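Local coordinates for protein putative oxidoreductase (PDB 3NX4) that binds NADP and probably catalyses the NADPH-dependent reduction of acryloyl-CoA, as a member of the medium-chain dehydrogenase/reductase family, at residues 38-41 / 42-45; 297-300 / 301-304; 115-118 / 119-122; 176-180 / 181-185; 268-272 / 273-277. All blocks are in the same frame, centred on the assembly; numbering follows the deposited sequence.

Each contact closes a short turn at or just before the start of a helix, and along the chain all five follow in series, with none nested or crossing. Contact 1 turns strand 30-39 into helix 41-48; contact 3 starts helix 118-140; contact 4 leads strand 174-178 of the parallel sheet toward helix 184-190; contact 5 starts helix 272-285; contact 2, at 297-304, joins strand 295-299 to helix 303-311. Leu-39 packs on Ile-298, Ser-38 on Met-122 and Lys-42 on Val-268, which places contact 1 against contacts 2, 3 and 5. Arg-119 and Glu-297 bridge contacts 3 and 2. Contacts 1 and 4 both touch NADP, with centres 21 Å apart.

Contact 1 (38-41 / 42-45); sequences SLNY and KDAL. With NAP (NADP nicotinamide-adenine-dinucleotide phosphate), chain C.
Asn-40 and Asp-43 run alongside each other in the same direction, with the amide and carboxylate planes turned 53° apart. Both place CG anti to the carbonyl carbon, which brings their ends together over the first turn of helix 41-48. Asp-43 OD2 accepts Asn-40 N at 2.8 Å on its anti side, and Asn-40 ND2 at 3.0 Å nearly in line with the C-O bond. Asn-40 is the N-cap, and Asp-43, three residues on, bonds its N-H as in one half of a capping box; the Asn-40 side chain makes no reciprocal capping bond, so the box is incomplete. A water donates a third bond to OD2 and a further one to Ser-38 O, tying strand 30-39 to the same carboxylate. Beyond the turn, Asn-40 ND2 also meets Asp-64, and Asp-43 OD1 accepts from Ile-63 N.

Tyr-41 sends its ring the other way, CG anti to its N (chi1 -170°). Tyr-41 CE1 rests 3.6 Å from Leu-45 CD1, the ring passing the leucine at a slant, while Tyr-41 CD1 lies 3.3 Å from the ribose O2D of NADP. Tyr-41 N donates to the NADP phosphate oxygen O1N at 3.3 Å (N-H...O 158°). The chemistry thus divides in two: a buried carboxylate fixes the turn, and its donors probably favour the charged form, while the helix start offers a backbone N-H to the pyrophosphate.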
# COMPACT_ATOMS: atom_id res chain seq x y z
N SER A 38 -13.92 21.81 16.19
CA SER A 38 -13.98 20.47 16.76
C SER A 38 -12.66 20.10 17.40
O SER A 38 -11.68 20.83 17.28
CB SER A 38 -14.38 19.44 15.69
OG SER A 38 -13.26 18.96 14.96
N LEU A 39 -12.63 18.98 18.10
CA LEU A 39 -11.38 18.46 18.64
C LEU A 39 -11.07 17.13 17.98
O LEU A 39 -11.84 16.18 18.12
CB LEU A 39 -11.48 18.26 20.15
CG LEU A 39 -11.69 19.51 20.99
CD1 LEU A 39 -11.71 19.16 22.48
CD2 LEU A 39 -10.61 20.53 20.68
N ASN A 40 -9.94 17.08 17.28
CA ASN A 40 -9.43 15.84 16.72
C ASN A 40 -8.30 15.32 17.58
O ASN A 40 -7.80 16.03 18.45
CB ASN A 40 -8.91 16.09 15.30
CG ASN A 40 -9.99 16.56 14.36
OD1 ASN A 40 -10.68 15.75 13.74
ND2 ASN A 40 -10.15 17.89 14.25
N TYR A 41 -7.89 14.09 17.33
CA TYR A 41 -6.75 13.52 18.04
C TYR A 41 -5.55 14.46 17.94
O TYR A 41 -4.86 14.71 18.92
CB TYR A 41 -6.41 12.13 17.48
CG TYR A 41 -5.39 11.38 18.30
CD1 TYR A 41 -4.05 11.33 17.93
CD2 TYR A 41 -5.77 10.73 19.48
CE1 TYR A 41 -3.13 10.64 18.68
CE2 TYR A 41 -4.85 10.04 20.24
CZ TYR A 41 -3.52 10.00 19.84
OH TYR A 41 -2.60 9.32 20.60
N LYS A 42 -5.32 15.01 16.75
CA LYS A 42 -4.17 15.89 16.57
C LYS A 42 -4.31 17.16 17.42
O LYS A 42 -3.33 17.64 17.99
CB LYS A 42 -3.94 16.23 15.09
CG LYS A 42 -2.52 16.71 14.82
CD LYS A 42 -2.38 17.46 13.50
CE LYS A 42 -2.67 16.58 12.32
NZ LYS A 42 -2.33 17.27 11.04
N ASP A 43 -5.52 17.71 17.50
CA ASP A 43 -5.78 18.87 18.36
C ASP A 43 -5.51 18.52 19.83
O ASP A 43 -5.00 19.34 20.58
CB ASP A 43 -7.23 19.35 18.23
CG ASP A 43 -7.58 19.82 16.84
OD1 ASP A 43 -6.81 20.61 16.26
OD2 ASP A 43 -8.65 19.40 16.33
N ALA A 44 -5.89 17.31 20.23
CA ALA A 44 -5.69 16.88 21.62
C ALA A 44 -4.20 16.75 21.94
O ALA A 44 -3.76 17.14 23.02
CB ALA A 44 -6.44 15.56 21.90
N LEU A 45 -3.43 16.21 21.00
CA LEU A 45 -1.97 16.17 21.13
C LEU A 45 -1.39 17.58 21.29
O LEU A 45 -0.56 17.83 22.17
CB LEU A 45 -1.33 15.50 19.92
CG LEU A 45 -1.48 13.99 19.81
CD1 LEU A 45 -0.97 13.50 18.47
CD2 LEU A 45 -0.75 13.31 20.97
PA NAP C . -9.76 9.12 18.39
O1A NAP C . -11.12 9.67 18.35
O2A NAP C . -8.98 9.30 19.62
O5B NAP C . -9.78 7.58 17.95
C5B NAP C . -8.66 6.79 18.21
C4B NAP C . -9.21 5.44 18.65
O4B NAP C . -8.15 4.52 18.72
C3B NAP C . -9.84 5.49 20.05
O3B NAP C . -11.23 5.74 19.96
C2B NAP C . -9.58 4.10 20.58
O2B NAP C . -10.64 3.28 20.16
C1B NAP C . -8.34 3.66 19.83
N9A NAP C . -7.13 3.75 20.67
C8A NAP C . -6.74 4.81 21.46
N7A NAP C . -5.55 4.49 22.03
C5A NAP C . -5.17 3.27 21.59
C6A NAP C . -4.06 2.48 21.86
N6A NAP C . -3.11 2.89 22.68
N1A NAP C . -3.96 1.25 21.25
C2A NAP C . -4.94 0.81 20.39
N3A NAP C . -6.05 1.59 20.14
C4A NAP C . -6.16 2.80 20.73
O3 NAP C . -8.88 9.78 17.20
PN NAP C . -9.35 10.29 15.75
O1N NAP C . -9.54 11.75 15.76
O2N NAP C . -10.46 9.41 15.33
O5D NAP C . -8.01 9.92 14.93
C5D NAP C . -7.63 8.56 14.84
C4D NAP C . -6.19 8.47 14.37
O4D NAP C . -6.12 8.98 13.06
C3D NAP C . -5.26 9.34 15.21
O3D NAP C . -4.02 8.69 15.34
C2D NAP C . -5.09 10.60 14.39
O2D NAP C . -3.84 11.19 14.62
C1D NAP C . -5.18 10.03 12.99
N1N NAP C . -5.62 11.00 11.97
C2N NAP C . -4.76 11.28 10.95
C3N NAP C . -5.12 12.17 9.94
C7N NAP C . -4.39 12.03 8.63
O7N NAP C . -4.16 13.16 7.83
N7N NAP C . -3.98 10.82 8.26
C4N NAP C . -6.38 12.77 9.98
C5N NAP C . -7.25 12.47 11.03
C6N NAP C . -6.86 11.57 12.02
P2B NAP C . -11.19 2.08 21.09
O1X NAP C . -12.52 1.65 20.52
O2X NAP C . -10.22 0.92 21.05
O3X NAP C . -11.34 2.60 22.49
O HOH W 1 -9.99 21.64 15.32

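Contact 2 (297-300 / 301-304); sequences EITL and ADAP
The turn from strand 295-299 into helix 303-311, the first connection of a beta-alpha-beta unit completed by strand 318-322, is drawn together by Thr-299 and Asp-302. Asp-302 OD2 folds back onto the end of the strand. Thr-299 N donates to Asp-302 OD2 at 3.3 Å with a nearly straight N-H...O angle of 167°, arriving on the anti side of the carboxylate. Thr-299 OG1 stands 3.0 Å from Asp-302 OD2; whether this is a hydrogen bond is not settled, since the hydroxyl proton could go to a different acceptor. That hydroxyl lies between the backbone N and the carbonyl carbon (chi1 66°), a position that turns it toward the carboxylate. A water accepts from Ala-301 N and makes a weak bond to Thr-299 OG1.

The backbone answers in the reverse direction. Asp-302 N donates to Thr-299 O at 3.0 Å, and Ala-303 N donates to Leu-300 O at 3.0 Å. Side chain and main chain of Asp-302 therefore hold Thr-299 from two ends of one residue.

Beside these bonds, the side chains of Ile-298 and Asp-302 run antiparallel to each other, with Ile-298 CB 3.9 Å from Asp-302 CB. Ile-298 also packs on Leu-39, Thr-319 and Val-321, while Leu-300 and Ala-303 touch Leu-4 of strand 2-8. With Leu-300 and Ala-301 in helical conformation between its ends, the bond from Asp-302 N to Thr-299 O fits a type I beta turn; the bond from Ala-303 N to Leu-300 O fits a second, overlapping one, and the two lead from strand to helix within the beta-alpha-beta crossover.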
# COMPACT_ATOMS: atom_id res chain seq x y z
N GLU A 297 -21.35 18.10 22.14
CA GLU A 297 -21.10 19.53 21.99
C GLU A 297 -20.55 20.14 23.27
O GLU A 297 -21.14 19.99 24.33
CB GLU A 297 -22.38 20.26 21.58
CG GLU A 297 -22.19 21.77 21.40
CD GLU A 297 -23.47 22.47 21.03
OE1 GLU A 297 -24.19 21.98 20.13
OE2 GLU A 297 -23.77 23.52 21.65
N ILE A 298 -19.43 20.84 23.17
CA ILE A 298 -18.83 21.48 24.33
C ILE A 298 -18.57 22.94 24.00
O ILE A 298 -18.74 23.36 22.85
CB ILE A 298 -17.49 20.83 24.71
CG1 ILE A 298 -16.44 21.10 23.62
CG2 ILE A 298 -17.68 19.33 24.90
CD1 ILE A 298 -15.05 20.62 24.00
N THR A 299 -18.16 23.71 25.00
CA THR A 299 -17.78 25.10 24.76
C THR A 299 -16.27 25.20 24.68
O THR A 299 -15.56 24.25 25.00
CB THR A 299 -18.27 26.01 25.88
OG1 THR A 299 -17.58 25.67 27.09
CG2 THR A 299 -19.77 25.84 26.08
N LEU A 300 -15.78 26.36 24.28
CA LEU A 300 -14.35 26.55 24.09
C LEU A 300 -13.60 26.31 25.40
O LEU A 300 -12.52 25.73 25.42
CB LEU A 300 -14.06 27.95 23.55
CG LEU A 300 -12.65 28.25 23.04
CD1 LEU A 300 -12.27 27.30 21.92
CD2 LEU A 300 -12.53 29.70 22.57
N ALA A 301 -14.19 26.76 26.50
CA ALA A 301 -13.55 26.63 27.81
C ALA A 301 -13.33 25.17 28.21
O ALA A 301 -12.44 24.87 29.00
CB ALA A 301 -14.36 27.37 28.87
N ASP A 302 -14.15 24.27 27.67
CA ASP A 302 -14.06 22.85 27.97
C ASP A 302 -12.97 22.15 27.16
O ASP A 302 -12.66 20.98 27.41
CB ASP A 302 -15.38 22.15 27.66
CG ASP A 302 -16.50 22.56 28.59
OD1 ASP A 302 -16.28 22.62 29.82
OD2 ASP A 302 -17.62 22.80 28.08
N ALA A 303 -12.42 22.83 26.16
CA ALA A 303 -11.49 22.18 25.23
C ALA A 303 -10.32 21.46 25.91
O ALA A 303 -10.00 20.33 25.56
CB ALA A 303 -10.99 23.16 24.16
N PRO A 304 -9.66 22.13 26.87
CA PRO A 304 -8.51 21.48 27.52
C PRO A 304 -8.89 20.20 28.26
O PRO A 304 -8.15 19.21 28.18
CB PRO A 304 -8.02 22.55 28.50
CG PRO A 304 -8.43 23.84 27.85
CD PRO A 304 -9.78 23.54 27.27
O HOH W 2 -16.58 28.82 26.65

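Contact 3 (115-118 / 119-122); sequences GLSS and RNAM
Ser-117 OG accepts the backbone N-H of Asn-120 at 2.9 Å, with an N-H...O angle of 160°. The hydroxyl is set between its own N and carbonyl carbon (chi1 78°), and from there it reaches over the first turn of helix 118-140. Ser-117 OG also lies 3.2 Å from Asn-120 CB. Asn-120, with CG anti to the carbonyl carbon (chi1 -75°), turns its amide back toward the loop, where ND2 donates to a water at 2.8 Å. The same water accepts from Ser-117 N at 3.0 Å and donates a weak bond to Gly-115 O, joining the amide to the incoming chain.

Ser-117 is the N-cap of the helix: its side chain supplies an acceptor for an N-H that has no preceding helical turn to bond to. Ser-117 O takes Ala-121 N, four residues on, at 2.9 Å. Ala-121 N makes a second, weak bond to Ser-118 O.

On the buried side, Leu-116 spreads its two methyl branches over the same turn. Leu-116 CD2 meets Ala-121 CB at 3.8 Å and Leu-116 CD1 meets Asn-120 CB at 3.9 Å. Tyr-291 of helix 288-294 packs on both Leu-116 and Asn-120. Arg-119 extends away from the cap, its chain straight from CG to NE, and NH2 forms a salt bridge with Glu-297 of strand 295-299. Selenomethionine Met-122 leads the helix onward against Trp-36 and Ala-66 of the neighbouring strands, and its carbonyl accepts from Arg-318.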
# COMPACT_ATOMS: atom_id res chain seq x y z
N GLY A 115 -26.60 21.43 1.32
CA GLY A 115 -27.11 20.31 2.07
C GLY A 115 -26.40 20.06 3.38
O GLY A 115 -26.83 19.23 4.17
N LEU A 116 -25.31 20.78 3.63
CA LEU A 116 -24.56 20.57 4.87
C LEU A 116 -24.61 21.80 5.76
O LEU A 116 -24.21 22.89 5.34
CB LEU A 116 -23.10 20.22 4.55
CG LEU A 116 -22.23 19.73 5.70
CD1 LEU A 116 -22.78 18.42 6.27
CD2 LEU A 116 -20.78 19.55 5.25
N SER A 117 -25.08 21.64 7.00
CA SER A 117 -25.10 22.75 7.94
C SER A 117 -23.70 23.02 8.45
O SER A 117 -22.85 22.14 8.47
CB SER A 117 -26.04 22.46 9.12
OG SER A 117 -25.43 21.57 10.06
N SER A 118 -23.45 24.25 8.86
CA SER A 118 -22.17 24.63 9.44
C SER A 118 -21.85 23.75 10.66
O SER A 118 -20.71 23.29 10.84
CB SER A 118 -22.20 26.12 9.82
OG SER A 118 -20.96 26.58 10.31
N ARG A 119 -22.86 23.49 11.49
CA ARG A 119 -22.68 22.66 12.68
C ARG A 119 -22.30 21.22 12.30
O ARG A 119 -21.38 20.62 12.88
CB ARG A 119 -23.94 22.68 13.57
CG ARG A 119 -23.79 21.90 14.89
CD ARG A 119 -25.07 21.96 15.72
NE ARG A 119 -24.89 21.37 17.05
CZ ARG A 119 -25.13 20.09 17.35
NH1 ARG A 119 -25.59 19.26 16.43
NH2 ARG A 119 -24.93 19.65 18.59
N ASN A 120 -23.00 20.66 11.32
CA ASN A 120 -22.70 19.30 10.88
C ASN A 120 -21.34 19.16 10.20
O ASN A 120 -20.72 18.10 10.27
CB ASN A 120 -23.82 18.75 10.01
CG ASN A 120 -25.04 18.37 10.83
OD1 ASN A 120 -24.96 18.25 12.05
ND2 ASN A 120 -26.18 18.19 10.17
N ALA A 121 -20.89 20.23 9.55
CA ALA A 121 -19.60 20.24 8.88
C ALA A 121 -18.49 19.97 9.89
O ALA A 121 -17.47 19.35 9.57
CB ALA A 121 -19.36 21.59 8.17
N MSE A 122 -18.69 20.44 11.12
CA MSE A 122 -17.69 20.31 12.17
C MSE A 122 -17.86 19.02 12.99
O MSE A 122 -16.89 18.50 13.54
CB MSE A 122 -17.66 21.54 13.07
CG MSE A 122 -17.06 22.77 12.37
SE MSE A 122 -15.20 22.41 11.90
CE MSE A 122 -15.40 22.08 9.98
O HOH W 3 -26.52 19.08 7.52

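Contact 4 (176-180 / 181-185); sequences AVSGR and ESTHG. With NAP (NADP nicotinamide-adenine-dinucleotide phosphate), chain C.
The guanidinium of Arg-180 carries the methyl CG2 of Thr-183 on one face, 3.4 Å above the plane and offset toward the rim, while the phosphate oxygen O3X of NADP lies at its edge. The two side chains cross at about a right angle, so the methyl sits against the flat group and leaves the edge to the phosphate. Arg-180 NE is the donor to O3X, at 2.7 Å with an N-H...O angle of 155°; the bend at chi3 (-68°) swings the group round to the phosphate. NH2 is held by Ser-156 OG and Val-315 O. The imidazole of His-184 has Glu-181 CA over one face, with Thr-183 OG1 and a water in plane at its edge; that water also donates to Ser-178 O.

Thr-183 clamps the turn that follows strand 174-178. Thr-183 OG1 donates to Arg-180 O at 2.9 Å, in the carbonyl plane, and Thr-183 N reaches the same oxygen at 3.2 Å from well above that plane. Arg-180 O is thus gripped twice by one residue.

Ser-178, Gly-179 and Arg-180 each offer a donor to a different oxygen of the 2'-phosphate. Ser-178 OG donates to O1X at 2.5 Å, an unusually short length whose exact value is doubtful, and Gly-179 N meets O2X at 2.7 Å with an angle of 171°. Ser-178 OG also accepts Arg-180 N at 3.1 Å, forming an ST turn that ties two of these donors together. Three donors around one phosphate, including a cationic side chain backed by the Thr-183 methyl and bonded to Ser-156 and Val-315, are consistent with a preference for NADP over NAD.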
# COMPACT_ATOMS: atom_id res chain seq x y z
N ALA A 176 -15.99 -4.02 13.69
CA ALA A 176 -15.36 -2.92 14.42
C ALA A 176 -14.45 -3.49 15.50
O ALA A 176 -14.86 -4.39 16.23
CB ALA A 176 -16.43 -2.01 15.05
N VAL A 177 -13.23 -2.97 15.62
CA VAL A 177 -12.33 -3.44 16.67
C VAL A 177 -12.20 -2.34 17.72
O VAL A 177 -11.87 -1.20 17.39
CB VAL A 177 -10.92 -3.75 16.13
CG1 VAL A 177 -10.02 -4.26 17.26
CG2 VAL A 177 -10.99 -4.77 14.98
N SER A 178 -12.45 -2.68 18.98
CA SER A 178 -12.34 -1.70 20.06
C SER A 178 -11.67 -2.34 21.28
O SER A 178 -11.88 -3.51 21.55
CB SER A 178 -13.73 -1.18 20.44
OG SER A 178 -13.67 -0.29 21.55
N GLY A 179 -10.89 -1.56 22.01
CA GLY A 179 -10.29 -2.07 23.24
C GLY A 179 -11.16 -1.75 24.46
O GLY A 179 -10.73 -1.95 25.59
N ARG A 180 -12.38 -1.27 24.23
CA ARG A 180 -13.26 -0.92 25.35
C ARG A 180 -14.64 -1.56 25.21
O ARG A 180 -15.39 -1.24 24.30
CB ARG A 180 -13.42 0.60 25.46
CG ARG A 180 -12.13 1.36 25.78
CD ARG A 180 -12.39 2.87 25.89
NE ARG A 180 -12.74 3.46 24.60
CZ ARG A 180 -13.44 4.59 24.44
NH1 ARG A 180 -13.88 5.26 25.50
NH2 ARG A 180 -13.71 5.04 23.23
N GLU A 181 -14.98 -2.44 26.15
CA GLU A 181 -16.28 -3.07 26.15
C GLU A 181 -17.44 -2.05 26.24
O GLU A 181 -18.56 -2.32 25.80
CB GLU A 181 -16.37 -4.04 27.33
CG GLU A 181 -17.57 -4.94 27.28
CD GLU A 181 -17.37 -6.07 26.31
OE1 GLU A 181 -16.20 -6.33 25.96
OE2 GLU A 181 -18.37 -6.69 25.90
N SER A 182 -17.17 -0.89 26.81
CA SER A 182 -18.24 0.09 27.03
C SER A 182 -18.75 0.73 25.74
O SER A 182 -19.81 1.36 25.73
CB SER A 182 -17.77 1.17 28.00
OG SER A 182 -16.70 1.92 27.47
N THR A 183 -17.99 0.58 24.65
CA THR A 183 -18.35 1.22 23.38
C THR A 183 -19.21 0.31 22.50
O THR A 183 -19.64 0.72 21.43
CB THR A 183 -17.09 1.54 22.53
OG1 THR A 183 -16.48 0.31 22.13
CG2 THR A 183 -16.10 2.37 23.32
N HIS A 184 -19.43 -0.93 22.93
CA HIS A 184 -20.05 -1.90 22.01
C HIS A 184 -21.46 -1.54 21.54
O HIS A 184 -21.78 -1.70 20.36
CB HIS A 184 -19.99 -3.33 22.58
CG HIS A 184 -18.61 -3.90 22.60
ND1 HIS A 184 -18.36 -5.26 22.65
CD2 HIS A 184 -17.40 -3.29 22.57
CE1 HIS A 184 -17.05 -5.46 22.65
NE2 HIS A 184 -16.45 -4.29 22.61
N GLY A 185 -22.30 -1.06 22.46
CA GLY A 185 -23.64 -0.66 22.09
C GLY A 185 -23.63 0.51 21.12
O GLY A 185 -24.41 0.57 20.17
PA NAP C . -9.76 9.12 18.39
O1A NAP C . -11.12 9.67 18.35
O2A NAP C . -8.98 9.30 19.62
O5B NAP C . -9.78 7.58 17.95
C5B NAP C . -8.66 6.79 18.21
C4B NAP C . -9.21 5.44 18.65
O4B NAP C . -8.15 4.52 18.72
C3B NAP C . -9.84 5.49 20.05
O3B NAP C . -11.23 5.74 19.96
C2B NAP C . -9.58 4.10 20.58
O2B NAP C . -10.64 3.28 20.16
C1B NAP C . -8.34 3.66 19.83
N9A NAP C . -7.13 3.75 20.67
C8A NAP C . -6.74 4.81 21.46
N7A NAP C . -5.55 4.49 22.03
C5A NAP C . -5.17 3.27 21.59
C6A NAP C . -4.06 2.48 21.86
N6A NAP C . -3.11 2.89 22.68
N1A NAP C . -3.96 1.25 21.25
C2A NAP C . -4.94 0.81 20.39
N3A NAP C . -6.05 1.59 20.14
C4A NAP C . -6.16 2.80 20.73
O3 NAP C . -8.88 9.78 17.20
PN NAP C . -9.35 10.29 15.75
O1N NAP C . -9.54 11.75 15.76
O2N NAP C . -10.46 9.41 15.33
O5D NAP C . -8.01 9.92 14.93
C5D NAP C . -7.63 8.56 14.84
C4D NAP C . -6.19 8.47 14.37
O4D NAP C . -6.12 8.98 13.06
C3D NAP C . -5.26 9.34 15.21
O3D NAP C . -4.02 8.69 15.34
C2D NAP C . -5.09 10.60 14.39
O2D NAP C . -3.84 11.19 14.62
C1D NAP C . -5.18 10.03 12.99
N1N NAP C . -5.62 11.00 11.97
C2N NAP C . -4.76 11.28 10.95
C3N NAP C . -5.12 12.17 9.94
C7N NAP C . -4.39 12.03 8.63
O7N NAP C . -4.16 13.16 7.83
N7N NAP C . -3.98 10.82 8.26
C4N NAP C . -6.38 12.77 9.98
C5N NAP C . -7.25 12.47 11.03
C6N NAP C . -6.86 11.57 12.02
P2B NAP C . -11.19 2.08 21.09
O1X NAP C . -12.52 1.65 20.52
O2X NAP C . -10.22 0.92 21.05
O3X NAP C . -11.34 2.60 22.49
O HOH W 4 -13.87 -4.67 23.12

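Contact 5 (268-272 / 273-277); sequences VMTPP and ARRAE
Polar bonds from the guanidinium of Arg-275 bind helix 272-285 to the loop before it. Arg-275 NE and NH2 approach Thr-270 O side-on, at 2.9 Å and 3.1 Å, and both converge on this one carbonyl oxygen, which lies close to the guanidinium plane. NH2 points at a lone pair of Thr-270 O, in the carbonyl plane, whereas NE is tilted 23° from it. Arg-275 NH2 adds a weak bond to Val-268 O, also 3.1 Å away, and another weak one to Ser-267 O. The Arg-275 chain runs out straight at first (chi1 175°) and then bends at chi3 (-56°), which turns the guanidinium back along the loop. NH1 makes a weak bond to Thr-86 O.

Among the main-chain bonds, Pro-271 occupies the N-cap position, and its carbonyl O receives Arg-275 N at 2.9 Å. Pro-272 O receives Ala-276 N, likewise at 2.9 Å, so the regular i to i+4 pattern begins at once. Pro-272, the first helical residue, has no N-H, and a helix start is where this costs no backbone bond.

Apolar packing comes from Thr-270, whose CG2 lies 4.1 Å from Arg-274 CB. The threonine also touches Phe-129 and Leu-133 of helix 118-140, and Arg-274 forms a salt bridge with Asp-140 at the end of that helix. At the other end of the loop, Val-268 belongs to the NADP pocket.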
# COMPACT_ATOMS: atom_id res chain seq x y z
N VAL A 268 -4.30 16.39 5.48
CA VAL A 268 -3.80 17.74 5.63
C VAL A 268 -3.68 18.49 4.32
O VAL A 268 -4.14 19.64 4.20
CB VAL A 268 -2.41 17.74 6.29
CG1 VAL A 268 -1.88 19.16 6.40
CG2 VAL A 268 -2.48 17.06 7.66
N MSE A 269 -3.10 17.83 3.32
CA MSE A 269 -2.75 18.47 2.07
C MSE A 269 -3.55 17.95 0.88
O MSE A 269 -3.14 18.09 -0.27
CB MSE A 269 -1.26 18.28 1.80
CG MSE A 269 -0.35 18.70 2.94
SE MSE A 269 1.50 18.93 2.33
CE MSE A 269 1.19 20.14 0.84
N THR A 270 -4.70 17.34 1.15
CA THR A 270 -5.56 16.81 0.09
C THR A 270 -5.85 17.87 -0.97
O THR A 270 -6.38 18.93 -0.65
CB THR A 270 -6.88 16.31 0.71
OG1 THR A 270 -6.58 15.46 1.82
CG2 THR A 270 -7.72 15.54 -0.29
N PRO A 271 -5.51 17.59 -2.24
CA PRO A 271 -5.72 18.61 -3.29
C PRO A 271 -7.21 18.95 -3.49
O PRO A 271 -8.09 18.15 -3.14
CB PRO A 271 -5.12 17.96 -4.55
CG PRO A 271 -5.03 16.51 -4.25
CD PRO A 271 -4.86 16.38 -2.76
N PRO A 272 -7.48 20.13 -4.06
CA PRO A 272 -8.84 20.69 -4.05
C PRO A 272 -9.89 19.80 -4.70
O PRO A 272 -11.00 19.73 -4.18
CB PRO A 272 -8.68 22.00 -4.85
CG PRO A 272 -7.23 22.33 -4.76
CD PRO A 272 -6.53 21.00 -4.78
N ALA A 273 -9.57 19.14 -5.81
CA ALA A 273 -10.55 18.31 -6.50
C ALA A 273 -10.99 17.12 -5.64
O ALA A 273 -12.18 16.85 -5.51
CB ALA A 273 -10.00 17.81 -7.84
N ARG A 274 -10.03 16.41 -5.06
CA ARG A 274 -10.38 15.26 -4.24
C ARG A 274 -11.06 15.71 -2.95
O ARG A 274 -11.99 15.07 -2.46
CB ARG A 274 -9.16 14.41 -3.91
CG ARG A 274 -9.53 13.06 -3.26
CD ARG A 274 -8.37 12.10 -3.37
NE ARG A 274 -8.67 10.73 -2.97
CZ ARG A 274 -9.24 9.82 -3.75
NH1 ARG A 274 -9.60 10.14 -4.99
NH2 ARG A 274 -9.45 8.59 -3.31
N ARG A 275 -10.59 16.83 -2.41
CA ARG A 275 -11.14 17.37 -1.17
C ARG A 275 -12.62 17.74 -1.37
O ARG A 275 -13.48 17.40 -0.56
CB ARG A 275 -10.31 18.58 -0.74
CG ARG A 275 -10.81 19.34 0.47
CD ARG A 275 -9.89 20.51 0.81
NE ARG A 275 -8.49 20.11 1.04
CZ ARG A 275 -7.97 19.90 2.24
NH1 ARG A 275 -8.73 20.00 3.33
NH2 ARG A 275 -6.69 19.57 2.37
N ALA A 276 -12.91 18.42 -2.49
CA ALA A 276 -14.29 18.78 -2.82
C ALA A 276 -15.16 17.54 -3.03
O ALA A 276 -16.31 17.51 -2.61
CB ALA A 276 -14.33 19.67 -4.07
N GLU A 277 -14.62 16.51 -3.67
CA GLU A 277 -15.34 15.27 -3.87
C GLU A 277 -15.71 14.63 -2.53
O GLU A 277 -16.82 14.15 -2.33
CB GLU A 277 -14.49 14.31 -4.70
CG GLU A 277 -15.17 13.03 -5.12
CD GLU A 277 -14.27 12.14 -5.96
OE1 GLU A 277 -13.10 12.53 -6.20
OE2 GLU A 277 -14.72 11.05 -6.38